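SidF, inhibitor of growth family, member 3 (Legionella pneumophila subsp. pneumophila, PDB 4FYE) is a phosphoinositide phosphatase that probably removes the 3-phosphate from polyphosphorylated phosphatidylinositols in membranes. Local coordinates at residues A[173-176]-A[177-180]; A[736-739]-A[740-743]; A[563-566]-A[567-571]; A[614-617]-A[618-621]. The protein carries 1 engineered substitution. All coordinates share one frame; numbering follows the deposited sequence. Where two conformers were deposited one is given.

Interaction 1: residues A[173-176]-A[177-180]; sequences EGHN and IRSH
Arg178 folds back over Gly174 on one flank of the last two turns of helix 167-180, and here the packing is close. With CG anti to its carbonyl carbon and a bend at the third torsion (chi3 -69°), the arginine chain doubles back so that its guanidinium lies across the glycine backbone. Gly174 O sits above the middle of that flat group, 3.4 Å from Arg178 CZ, while the same oxygen takes the helical bond of Arg178 N at 3.1 Å. Next to it, Ile177 presses CG2 to 3.0 Å from Glu173 O. Its first torsion of 103° lies well away from a staggered value, which suggests strain or an imprecisely placed side chain, and it leaves CG2 also 3.7 Å from Glu173 OE2. The modelled His175 ring meets Arg178 NH2 over one face, but a second conformer makes that detail doubtful.

The outer flank is looser and more exposed. Ser179 OG turns back to give His175 O a hydrogen bond of 2.9 Å, and Ser179 N grips the same oxygen from the other face of the carbonyl plane. Asn176 and His180, both exposed, add little beyond a backbone bond.

The inner flank faces other helices: Glu173 OE2 pairs with Lys92 and Ser88 of helix 71-92, and Arg178 NE makes a weak bond to Asn711 O of helix 701-712.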
# COMPACT_ATOMS: atom_id res chain seq x y z
N GLU A 173 -9.19 -20.12 8.42
CA GLU A 173 -9.40 -20.75 7.10
C GLU A 173 -10.00 -19.80 6.03
O GLU A 173 -9.74 -19.93 4.85
CB GLU A 173 -10.28 -21.98 7.22
CG GLU A 173 -10.40 -22.77 5.94
CD GLU A 173 -9.09 -23.46 5.55
OE1 GLU A 173 -8.04 -23.29 6.24
OE2 GLU A 173 -9.10 -24.20 4.53
N GLY A 174 -10.84 -18.86 6.44
CA GLY A 174 -11.43 -17.97 5.48
C GLY A 174 -10.29 -17.16 4.86
O GLY A 174 -10.23 -17.00 3.63
N HIS A 175 -9.40 -16.66 5.74
CA HIS A 175 -8.23 -15.94 5.28
C HIS A 175 -7.40 -16.78 4.35
O HIS A 175 -6.98 -16.28 3.30
CB HIS A 175 -7.45 -15.34 6.45
CG HIS A 175 -8.12 -14.12 7.08
ND1 HIS A 175 -8.15 -12.91 6.47
CD2 HIS A 175 -8.81 -13.95 8.29
CE1 HIS A 175 -8.81 -12.02 7.24
NE2 HIS A 175 -9.21 -12.65 8.36
N ASN A 176 -7.21 -18.07 4.67
CA ASN A 176 -6.34 -18.87 3.81
C ASN A 176 -6.88 -19.08 2.44
O ASN A 176 -6.12 -19.18 1.47
CB ASN A 176 -6.00 -20.24 4.39
CG ASN A 176 -5.16 -20.16 5.66
OD1 ASN A 176 -4.96 -21.19 6.32
ND2 ASN A 176 -4.67 -18.95 6.02
N ILE A 177 -8.19 -19.20 2.31
CA ILE A 177 -8.68 -19.54 0.98
C ILE A 177 -8.83 -18.27 0.14
O ILE A 177 -8.67 -18.30 -1.07
CB ILE A 177 -9.88 -20.50 0.98
CG1 ILE A 177 -11.21 -19.78 0.70
CG2 ILE A 177 -9.93 -21.35 2.26
CD1 ILE A 177 -12.42 -20.69 0.88
N ARG A 178 -9.06 -17.14 0.80
CA ARG A 178 -9.12 -15.89 0.08
C ARG A 178 -7.71 -15.59 -0.47
O ARG A 178 -7.57 -15.10 -1.59
CB ARG A 178 -9.70 -14.74 0.94
CG ARG A 178 -11.20 -14.86 1.23
CD ARG A 178 -11.78 -13.65 1.96
NE ARG A 178 -11.31 -13.56 3.35
CZ ARG A 178 -11.90 -14.18 4.37
NH1 ARG A 178 -12.98 -14.93 4.16
NH2 ARG A 178 -11.42 -14.06 5.59
N SER A 179 -6.67 -15.96 0.29
CA SER A 179 -5.28 -15.82 -0.15
C SER A 179 -4.81 -16.76 -1.29
O SER A 179 -4.03 -16.34 -2.13
CB SER A 179 -4.33 -15.92 1.04
OG SER A 179 -4.68 -14.96 2.04
N HIS A 180 -5.26 -18.01 -1.34
CA HIS A 180 -4.87 -18.85 -2.47
C HIS A 180 -5.25 -18.29 -3.83
O HIS A 180 -4.72 -18.74 -4.84
CB HIS A 180 -5.35 -20.31 -2.33
CG HIS A 180 -4.96 -21.21 -3.51
ND1 HIS A 180 -5.84 -21.60 -4.46
CD2 HIS A 180 -3.71 -21.73 -3.90
CE1 HIS A 180 -5.21 -22.36 -5.39
NE2 HIS A 180 -3.91 -22.44 -5.04

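Interaction 2: residues A[736-739]-A[740-743]; sequences VANF and AKIK
The closing turn of helix 733-741, near the end of the modelled chain, joins Ala737 to Ala740 and Asn738 to Lys741 through bonds spaced three residues apart, as in a 3-10 turn. Ala740 N gives its hydrogen to Ala737 O at 2.9 Å. One residue on, Lys741 N approaches Asn738 O to 2.7 Å, yet the bond is bent and weak. Ile742 N makes long, weak bonds to both Asn738 O and Phe739 O: the helical bonding weakens toward Ile742, whose psi of 139° is no longer helical.

Two side-chain contacts accompany this turn, one with a side chain and one with a carbonyl. In the first, Asn738 and Lys741 lie alongside each other and point the same way. The lysine bends at its third and fourth torsions (61° and -96°), bringing NZ back to 3.4 Å from Asn738 OD1 in a weak hydrogen bond. A crystal neighbour touches both residues, and their pose may owe something to it. In the second, Ile742 tucks CG1 between its backbone N and carbonyl carbon, which lays CG1 3.3 Å from Phe739 O, with CD1 following at 3.4 Å. The longer branch thereby lies against the Phe739 carbonyl.

The helix is gripped from two sides: Phe739 packs on Val148 and Leu152 of helix 136-163, and Ile742 reaches that helix and Tyr78 of helix 71-92, while on the opposite flank Ala737 and Ala740 rest on His708 and Thr712 of helix 701-712.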
# COMPACT_ATOMS: atom_id res chain seq x y z
N VAL A 736 -19.91 -1.81 8.99
CA VAL A 736 -20.00 -3.09 8.35
C VAL A 736 -18.73 -3.89 8.62
O VAL A 736 -18.78 -5.10 8.88
CB VAL A 736 -20.16 -2.90 6.85
CG1 VAL A 736 -19.99 -4.24 6.17
CG2 VAL A 736 -21.54 -2.40 6.57
N ALA A 737 -17.58 -3.22 8.53
CA ALA A 737 -16.29 -3.89 8.86
C ALA A 737 -16.37 -4.65 10.18
O ALA A 737 -15.85 -5.76 10.27
CB ALA A 737 -15.12 -2.91 8.92
N ASN A 738 -17.02 -4.08 11.19
CA ASN A 738 -17.25 -4.89 12.42
C ASN A 738 -17.63 -6.32 12.19
O ASN A 738 -17.17 -7.16 12.92
CB ASN A 738 -18.22 -4.19 13.34
CG ASN A 738 -17.60 -2.92 13.91
OD1 ASN A 738 -16.37 -2.85 14.06
ND2 ASN A 738 -18.42 -1.91 14.18
N PHE A 739 -18.47 -6.60 11.20
CA PHE A 739 -18.93 -7.96 10.97
C PHE A 739 -17.78 -8.97 11.02
O PHE A 739 -17.94 -10.07 11.52
CB PHE A 739 -19.65 -8.08 9.64
CG PHE A 739 -21.03 -7.50 9.64
CD1 PHE A 739 -21.52 -6.86 10.75
CD2 PHE A 739 -21.82 -7.58 8.52
CE1 PHE A 739 -22.78 -6.31 10.75
CE2 PHE A 739 -23.09 -7.04 8.51
CZ PHE A 739 -23.57 -6.41 9.63
N ALA A 740 -16.64 -8.58 10.48
CA ALA A 740 -15.47 -9.44 10.42
C ALA A 740 -14.96 -9.80 11.81
O ALA A 740 -14.49 -10.91 12.04
CB ALA A 740 -14.37 -8.79 9.61
N LYS A 741 -15.01 -8.84 12.71
CA LYS A 741 -14.57 -9.03 14.08
C LYS A 741 -15.37 -10.01 14.94
O LYS A 741 -14.79 -10.72 15.76
CB LYS A 741 -14.45 -7.68 14.79
CG LYS A 741 -13.18 -6.93 14.44
CD LYS A 741 -13.36 -5.44 14.66
CE LYS A 741 -13.66 -5.13 16.11
NZ LYS A 741 -15.12 -5.00 16.37
N ILE A 742 -16.69 -10.05 14.78
CA ILE A 742 -17.57 -10.62 15.80
C ILE A 742 -17.27 -12.07 16.18
O ILE A 742 -16.97 -12.90 15.33
CB ILE A 742 -19.05 -10.53 15.41
CG1 ILE A 742 -19.35 -11.39 14.18
CG2 ILE A 742 -19.46 -9.08 15.18
CD1 ILE A 742 -20.62 -10.99 13.47
N LYS A 743 -17.35 -12.34 17.47
CA LYS A 743 -16.94 -13.62 18.03
C LYS A 743 -17.88 -14.08 19.14
O LYS A 743 -17.48 -14.14 20.30
CB LYS A 743 -15.52 -13.50 18.59
CG LYS A 743 -14.92 -12.11 18.46
CD LYS A 743 -13.84 -12.10 17.38
CE LYS A 743 -13.98 -13.31 16.47
NZ LYS A 743 -12.66 -13.81 16.00

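Interaction 3: residues A[563-566]-A[567-571]; sequences EHKG and QINKA
Ile568 lies one turn after His564 on the long helix 522-583, and its side chain runs back along the helix over that residue's carbonyl. CB starts midway, 3.7 Å from both His564 O and Lys565 O. CG1 stands anti to the carbonyl carbon (chi1 -71°), a turn that directs the longer branch toward His564 and sets CG1 3.3 Å from His564 O. At the tip CD1 stays beside the same oxygen at 3.5 Å and meets His564 CB at 3.7 Å, a plain aliphatic touch.

The oxygen so covered is also well bonded. Ile568 N reaches His564 O at 3.0 Å in a nearly straight bond (166° at the hydrogen), and Gln567 N adds a weak second one. Further along, Asn569 N bonds to Lys565 O, and Lys570 N to Gly566 O at 3.2 Å. The Asn569 amide comes back near Lys565 O, 3.3 Å from ND2, but ND2 is poorly angled and not bonded to it. Lys565 NZ is hydrogen-bonded to Thr562 O, and the His564 ring stacks on Tyr560.

The chemistry is thus divided by face: a buried isoleucine shields one carbonyl with hydrocarbon, whereas lysines, amides and a side-chain-free Gly566 occupy the surface. Cohesion within this turn comes chiefly from backbone bonds, with no salt bridge between its two halves.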
# COMPACT_ATOMS: atom_id res chain seq x y z
N GLU A 563 13.38 31.13 8.13
CA GLU A 563 13.83 32.37 7.53
C GLU A 563 13.41 32.57 6.08
O GLU A 563 12.99 33.65 5.69
CB GLU A 563 15.35 32.48 7.63
CG GLU A 563 15.84 33.36 8.76
CD GLU A 563 16.83 34.40 8.29
OE1 GLU A 563 16.50 35.13 7.33
OE2 GLU A 563 17.93 34.49 8.86
N HIS A 564 13.53 31.52 5.28
CA HIS A 564 13.37 31.66 3.84
C HIS A 564 12.03 31.30 3.30
O HIS A 564 11.78 31.42 2.09
CB HIS A 564 14.45 30.87 3.13
CG HIS A 564 15.82 31.12 3.68
ND1 HIS A 564 16.62 32.09 3.21
CD2 HIS A 564 16.52 30.50 4.71
CE1 HIS A 564 17.78 32.08 3.89
NE2 HIS A 564 17.71 31.11 4.81
N LYS A 565 11.13 30.89 4.18
CA LYS A 565 9.91 30.26 3.74
C LYS A 565 9.11 31.18 2.84
O LYS A 565 8.56 30.75 1.84
CB LYS A 565 9.07 29.85 4.95
CG LYS A 565 7.70 30.50 5.00
CD LYS A 565 7.31 30.82 6.43
CE LYS A 565 7.98 32.09 6.93
NZ LYS A 565 8.55 31.92 8.29
N GLY A 566 9.07 32.46 3.18
CA GLY A 566 8.25 33.40 2.44
C GLY A 566 8.68 33.53 0.99
O GLY A 566 7.84 33.62 0.10
N GLN A 567 9.99 33.52 0.76
CA GLN A 567 10.52 33.65 -0.60
C GLN A 567 10.53 32.33 -1.39
O GLN A 567 10.42 32.34 -2.63
CB GLN A 567 11.96 34.19 -0.63
CG GLN A 567 12.38 35.14 0.47
CD GLN A 567 13.90 35.22 0.59
OE1 GLN A 567 14.44 35.26 1.70
NE2 GLN A 567 14.60 35.23 -0.55
N ILE A 568 10.74 31.22 -0.70
CA ILE A 568 10.68 29.94 -1.37
C ILE A 568 9.33 29.89 -2.07
O ILE A 568 9.24 29.54 -3.24
CB ILE A 568 10.89 28.81 -0.36
CG1 ILE A 568 12.36 28.81 0.10
CG2 ILE A 568 10.54 27.49 -0.99
CD1 ILE A 568 12.63 28.09 1.41
N ASN A 569 8.31 30.36 -1.38
CA ASN A 569 6.96 30.39 -1.91
C ASN A 569 6.73 31.39 -3.04
O ASN A 569 6.18 31.03 -4.09
CB ASN A 569 5.94 30.62 -0.79
CG ASN A 569 5.89 29.48 0.23
OD1 ASN A 569 6.24 28.34 -0.07
ND2 ASN A 569 5.44 29.78 1.44
N LYS A 570 7.13 32.65 -2.83
CA LYS A 570 7.06 33.65 -3.90
C LYS A 570 7.80 33.11 -5.13
O LYS A 570 7.32 33.29 -6.25
CB LYS A 570 7.59 35.02 -3.46
CG LYS A 570 7.31 36.21 -4.40
CD LYS A 570 6.13 37.10 -3.99
CE LYS A 570 4.76 36.38 -4.01
NZ LYS A 570 3.63 37.31 -3.69
N ALA A 571 8.92 32.41 -4.93
CA ALA A 571 9.71 31.82 -6.04
C ALA A 571 9.00 30.67 -6.76
O ALA A 571 9.02 30.60 -7.99
CB ALA A 571 11.07 31.36 -5.55

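Interaction 4: residues A[614-617]-A[618-621]; sequences YENT and WHHG
Thr617 and His620 bracket a type I beta turn, entered directly from the Schellman motif that ends helix 590-614. Among the polar interactions one hydrogen bond closes the turn: His620 N to Thr617 O, 3.0 Å and fairly straight at the hydrogen (161°). Asn616, with its positive phi, is the residue that ends the helix in the Schellman motif, and Thr617 follows as the first residue of the turn. From outside the turn, Arg423 NH1 bonds to His619 O.

The second kind of interaction is CH-pi. Thr617 CA lies over the centre of the His620 ring, 4.1 Å from its centroid and only 8° off the ring normal. Thr617 CG2 lies beside the rim, 3.8 Å from His620 CE1.

Van der Waals packing of flat groups forms the third. The Asn616 side chain, with CG anti to its backbone N, swings across to His619 and meets that ring at its edge; CG lies in the ring plane, 3.6 Å from His619 CE1, with the amide turned 54° against the ring. The same CE1 comes within 3.0 Å of Asn616 O. Asn616 ND2 also nears Trp618 NE1 at 3.3 Å, but both are donors and make no bond. Trp618 turns inward to meet the ring of Trp417.

A single main-chain bond thus closes the turn. The His620 ring is held by a CH-pi contact and the other two rings by close contacts with Asn616 that involve no hydrogen bond, so directional bonding contributes little to how these side chains are placed against the preceding residues.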
# COMPACT_ATOMS: atom_id res chain seq x y z
N TYR A 614 8.47 21.15 9.73
CA TYR A 614 9.24 22.09 10.53
C TYR A 614 8.38 22.93 11.49
O TYR A 614 8.78 23.13 12.63
CB TYR A 614 10.18 22.94 9.67
CG TYR A 614 11.29 22.13 9.02
CD1 TYR A 614 12.23 21.46 9.81
CD2 TYR A 614 11.43 22.05 7.63
CE1 TYR A 614 13.26 20.73 9.23
CE2 TYR A 614 12.47 21.32 7.05
CZ TYR A 614 13.38 20.66 7.86
OH TYR A 614 14.42 19.87 7.36
N GLU A 615 7.20 23.38 11.03
CA GLU A 615 6.18 24.08 11.88
C GLU A 615 5.40 23.12 12.80
O GLU A 615 4.60 23.54 13.64
CB GLU A 615 5.18 24.85 11.01
CG GLU A 615 5.85 25.94 10.19
CD GLU A 615 4.89 26.87 9.46
OE1 GLU A 615 3.65 26.78 9.68
OE2 GLU A 615 5.38 27.73 8.68
N ASN A 616 5.64 21.82 12.63
CA ASN A 616 5.07 20.83 13.50
C ASN A 616 3.55 20.97 13.51
O ASN A 616 2.88 20.84 14.54
CB ASN A 616 5.70 20.96 14.90
CG ASN A 616 5.31 19.83 15.85
OD1 ASN A 616 5.20 20.09 17.04
ND2 ASN A 616 5.06 18.59 15.33
N THR A 617 2.99 21.16 12.32
CA THR A 617 1.53 21.19 12.15
C THR A 617 0.90 19.90 11.56
O THR A 617 -0.34 19.75 11.50
CB THR A 617 1.11 22.41 11.33
OG1 THR A 617 1.81 22.40 10.08
CG2 THR A 617 1.41 23.70 12.11
N TRP A 618 1.74 18.94 11.21
CA TRP A 618 1.30 17.77 10.44
C TRP A 618 0.28 17.01 11.25
O TRP A 618 -0.58 16.34 10.71
CB TRP A 618 2.51 16.91 10.11
CG TRP A 618 3.14 16.34 11.35
CD1 TRP A 618 4.16 16.90 12.13
CD2 TRP A 618 2.73 15.12 12.07
NE1 TRP A 618 4.44 16.10 13.23
CE2 TRP A 618 3.60 15.04 13.27
CE3 TRP A 618 1.81 14.13 11.85
CZ2 TRP A 618 3.50 14.00 14.19
CZ3 TRP A 618 1.71 13.08 12.79
CH2 TRP A 618 2.55 13.01 13.92
N HIS A 619 0.30 17.17 12.56
CA HIS A 619 -0.60 16.37 13.41
C HIS A 619 -1.88 17.06 13.81
O HIS A 619 -2.71 16.45 14.50
CB HIS A 619 0.15 15.94 14.66
CG HIS A 619 0.58 17.09 15.53
ND1 HIS A 619 1.82 17.68 15.44
CD2 HIS A 619 -0.09 17.77 16.53
CE1 HIS A 619 1.92 18.67 16.31
NE2 HIS A 619 0.74 18.75 16.98
N HIS A 620 -2.09 18.32 13.41
CA HIS A 620 -3.41 18.91 13.69
C HIS A 620 -4.44 18.21 12.84
O HIS A 620 -4.11 17.70 11.77
CB HIS A 620 -3.44 20.42 13.42
CG HIS A 620 -2.39 21.19 14.18
ND1 HIS A 620 -2.10 22.49 13.90
CD2 HIS A 620 -1.57 20.83 15.25
CE1 HIS A 620 -1.16 22.94 14.76
NE2 HIS A 620 -0.82 21.93 15.58
N GLY A 621 -5.68 18.18 13.31
CA GLY A 621 -6.77 17.42 12.69
C GLY A 621 -6.89 17.78 11.25
O GLY A 621 -6.93 16.92 10.39

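In the fold
None of the four contacts is fully buried. Interactions 1 and 2 are partly buried, lie about 17 Å apart between centres, and share supports: both lean on helices 71-92 and 701-712, one with charged and polar groups, the other largely with hydrocarbon. Interactions 3 and 4 are surface contacts on the same side of the molecule. They touch through Lys565 CD and Glu615 OE2, and Tyr614, at the start of interaction 4, packs on helix 522-583, which carries interaction 3. Regular four-residue helical bonds dominate interactions 1 and 3; interaction 2 shifts toward three-residue bonds, several of them weak, and interaction 4, beyond its helix, combines one turn-closing bond with CH-pi and ring contacts.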